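Local coordinates for inorganic pyrophosphatase (Coxiella burnetii, PDB 3TR4), which probably catalyses the magnesium-dependent hydrolysis of inorganic pyrophosphate to two phosphate ions, working as a homohexamer, at residues R88-G93 with P111-C116. Residues are numbered along the deposited sequence; the frame is centred on the assembly and turned at random.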
loop_
_atom_site.group_PDB
_atom_site.type_symbol
_atom_site.label_atom_id
_atom_site.label_comp_id
_atom_site.label_asym_id
_atom_site.label_seq_id
_atom_site.Cartn_x
_atom_site.Cartn_y
_atom_site.Cartn_z
ATOM N N ARG B 88 -17.998 -15.700 8.758
ATOM C CA ARG B 88 -18.854 -16.850 8.534
ATOM C C ARG B 88 -18.789 -17.254 7.068
ATOM O O ARG B 88 -19.025 -16.435 6.179
ATOM C CB ARG B 88 -20.291 -16.523 8.945
ATOM C CG ARG B 88 -20.441 -16.250 10.439
ATOM C CD ARG B 88 -21.840 -15.774 10.802
ATOM N NE ARG B 88 -22.872 -16.679 10.308
ATOM C CZ ARG B 88 -23.895 -16.298 9.550
ATOM N NH1 ARG B 88 -24.029 -15.024 9.206
ATOM N NH2 ARG B 88 -24.788 -17.187 9.139
ATOM N N VAL B 89 -18.467 -18.520 6.822
ATOM C CA VAL B 89 -18.236 -19.000 5.465
ATOM C C VAL B 89 -19.011 -20.277 5.163
ATOM O O VAL B 89 -19.589 -20.900 6.054
ATOM C CB VAL B 89 -16.725 -19.254 5.213
ATOM C CG1 VAL B 89 -15.922 -17.995 5.481
ATOM C CG2 VAL B 89 -16.224 -20.396 6.079
ATOM N N ARG B 90 -19.027 -20.650 3.889
ATOM C CA ARG B 90 -19.659 -21.884 3.446
ATOM C C ARG B 90 -18.692 -22.609 2.517
ATOM O O ARG B 90 -18.030 -21.978 1.694
ATOM C CB ARG B 90 -20.982 -21.585 2.733
ATOM C CG ARG B 90 -20.863 -20.554 1.621
ATOM C CD ARG B 90 -22.225 -20.184 1.038
ATOM N NE ARG B 90 -22.098 -19.208 -0.041
ATOM C CZ ARG B 90 -21.892 -19.524 -1.315
ATOM N NH1 ARG B 90 -21.793 -20.797 -1.674
ATOM N NH2 ARG B 90 -21.784 -18.569 -2.229
ATOM N N ALA B 91 -18.603 -23.928 2.652
ATOM C CA ALA B 91 -17.627 -24.707 1.888
ATOM C C ALA B 91 -18.050 -24.991 0.447
ATOM O O ALA B 91 -19.234 -25.148 0.148
ATOM C CB ALA B 91 -17.303 -26.010 2.610
ATOM N N LEU B 92 -17.061 -25.057 -0.440
ATOM C CA LEU B 92 -17.279 -25.433 -1.829
ATOM C C LEU B 92 -16.651 -26.794 -2.090
ATOM O O LEU B 92 -17.108 -27.558 -2.939
ATOM C CB LEU B 92 -16.639 -24.411 -2.763
ATOM C CG LEU B 92 -17.187 -22.988 -2.735
ATOM C CD1 LEU B 92 -16.392 -22.118 -3.693
ATOM C CD2 LEU B 92 -18.669 -22.978 -3.095
ATOM N N GLY B 93 -15.583 -27.087 -1.361
ATOM C CA GLY B 93 -14.843 -28.312 -1.572
ATOM C C GLY B 93 -13.631 -28.359 -0.671
ATOM O O GLY B 93 -13.524 -27.589 0.285
ATOM N N PRO B 111 -17.604 -16.537 1.520
ATOM C CA PRO B 111 -18.442 -15.991 2.593
ATOM C C PRO B 111 -19.886 -16.452 2.429
ATOM O O PRO B 111 -20.293 -16.774 1.309
ATOM C CB PRO B 111 -18.351 -14.475 2.374
ATOM C CG PRO B 111 -17.106 -14.272 1.560
ATOM C CD PRO B 111 -17.029 -15.478 0.673
ATOM N N VAL B 112 -20.646 -16.503 3.520
ATOM C CA VAL B 112 -22.072 -16.796 3.414
ATOM C C VAL B 112 -22.718 -15.739 2.524
ATOM O O VAL B 112 -22.194 -14.635 2.380
ATOM C CB VAL B 112 -22.773 -16.832 4.790
ATOM C CG1 VAL B 112 -22.252 -18.003 5.626
ATOM C CG2 VAL B 112 -22.588 -15.515 5.525
ATOM N N VAL B 113 -23.850 -16.079 1.916
ATOM C CA VAL B 113 -24.503 -15.172 0.970
ATOM C C VAL B 113 -24.798 -13.801 1.581
ATOM O O VAL B 113 -24.586 -12.770 0.943
ATOM C CB VAL B 113 -25.801 -15.780 0.408
ATOM C CG1 VAL B 113 -26.515 -14.772 -0.474
ATOM C CG2 VAL B 113 -25.491 -17.060 -0.365
ATOM N N LYS B 114 -25.285 -13.800 2.818
ATOM C CA LYS B 114 -25.562 -12.562 3.540
ATOM C C LYS B 114 -24.383 -11.595 3.520
ATOM O O LYS B 114 -24.566 -10.380 3.410
ATOM C CB LYS B 114 -25.935 -12.874 4.991
ATOM C CG LYS B 114 -25.845 -11.676 5.927
ATOM C CD LYS B 114 -26.014 -12.097 7.379
ATOM C CE LYS B 114 -27.325 -12.843 7.589
ATOM N NZ LYS B 114 -27.500 -13.293 8.998
ATOM N N ALA B 115 -23.175 -12.137 3.637
ATOM C CA ALA B 115 -21.971 -11.316 3.712
ATOM C C ALA B 115 -21.414 -10.982 2.330
ATOM O O ALA B 115 -20.760 -9.955 2.149
ATOM C CB ALA B 115 -20.913 -12.001 4.565
ATOM N N CYS B 116 -21.671 -11.847 1.355
ATOM C CA CYS B 116 -21.196 -11.603 -0.003
ATOM C C CYS B 116 -22.212 -12.031 -1.060
ATOM O O CYS B 116 -22.203 -13.172 -1.514
ATOM C CB CYS B 116 -19.858 -12.306 -0.243
ATOM S SG CYS B 116 -19.050 -11.840 -1.793
HETATM O O HOH W 1 -21.621 -15.856 -1.068
#
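R90 sets CG between its own backbone N and carbonyl carbon (chi1 52°), and the chain then runs extended to NE, which reaches P111 O in a weak, bent hydrogen bond of 3.3 Å. R88 has CG anti to its carbonyl carbon and a bend at chi3 (53°) that turns NE out of the line of the chain; V112 CG2 lies over one face of its guanidinium, 4.0 Å from R88 NH1, and K114 CD at the edge. Between the two arginines the backbones meet: V89 and P111 form a non-hydrogen-bonded antiparallel pair, and V112 N gives R88 O a nearly straight bond of 3.1 Å. This is where strand 106-111 leaves strand 86-99; beyond it V112 O takes the N-H groups of both A115 and C116 as the chain turns. A water lies in the plane of the R90 guanidinium, at its edge, accepting from R90 NH2 at 3.0 Å and donating to P111 O and C116 O, while R90 NH1 binds I122 O. P111 and C116 also pack on F46 of a second subunit. R88 NH1 and K114 NZ, both probably cationic, stand 3.9 Å apart; the R88 NH2 salt bridge to D16 would partly offset their repulsion, and the water, more than the weak direct bond, links R90 to the turn.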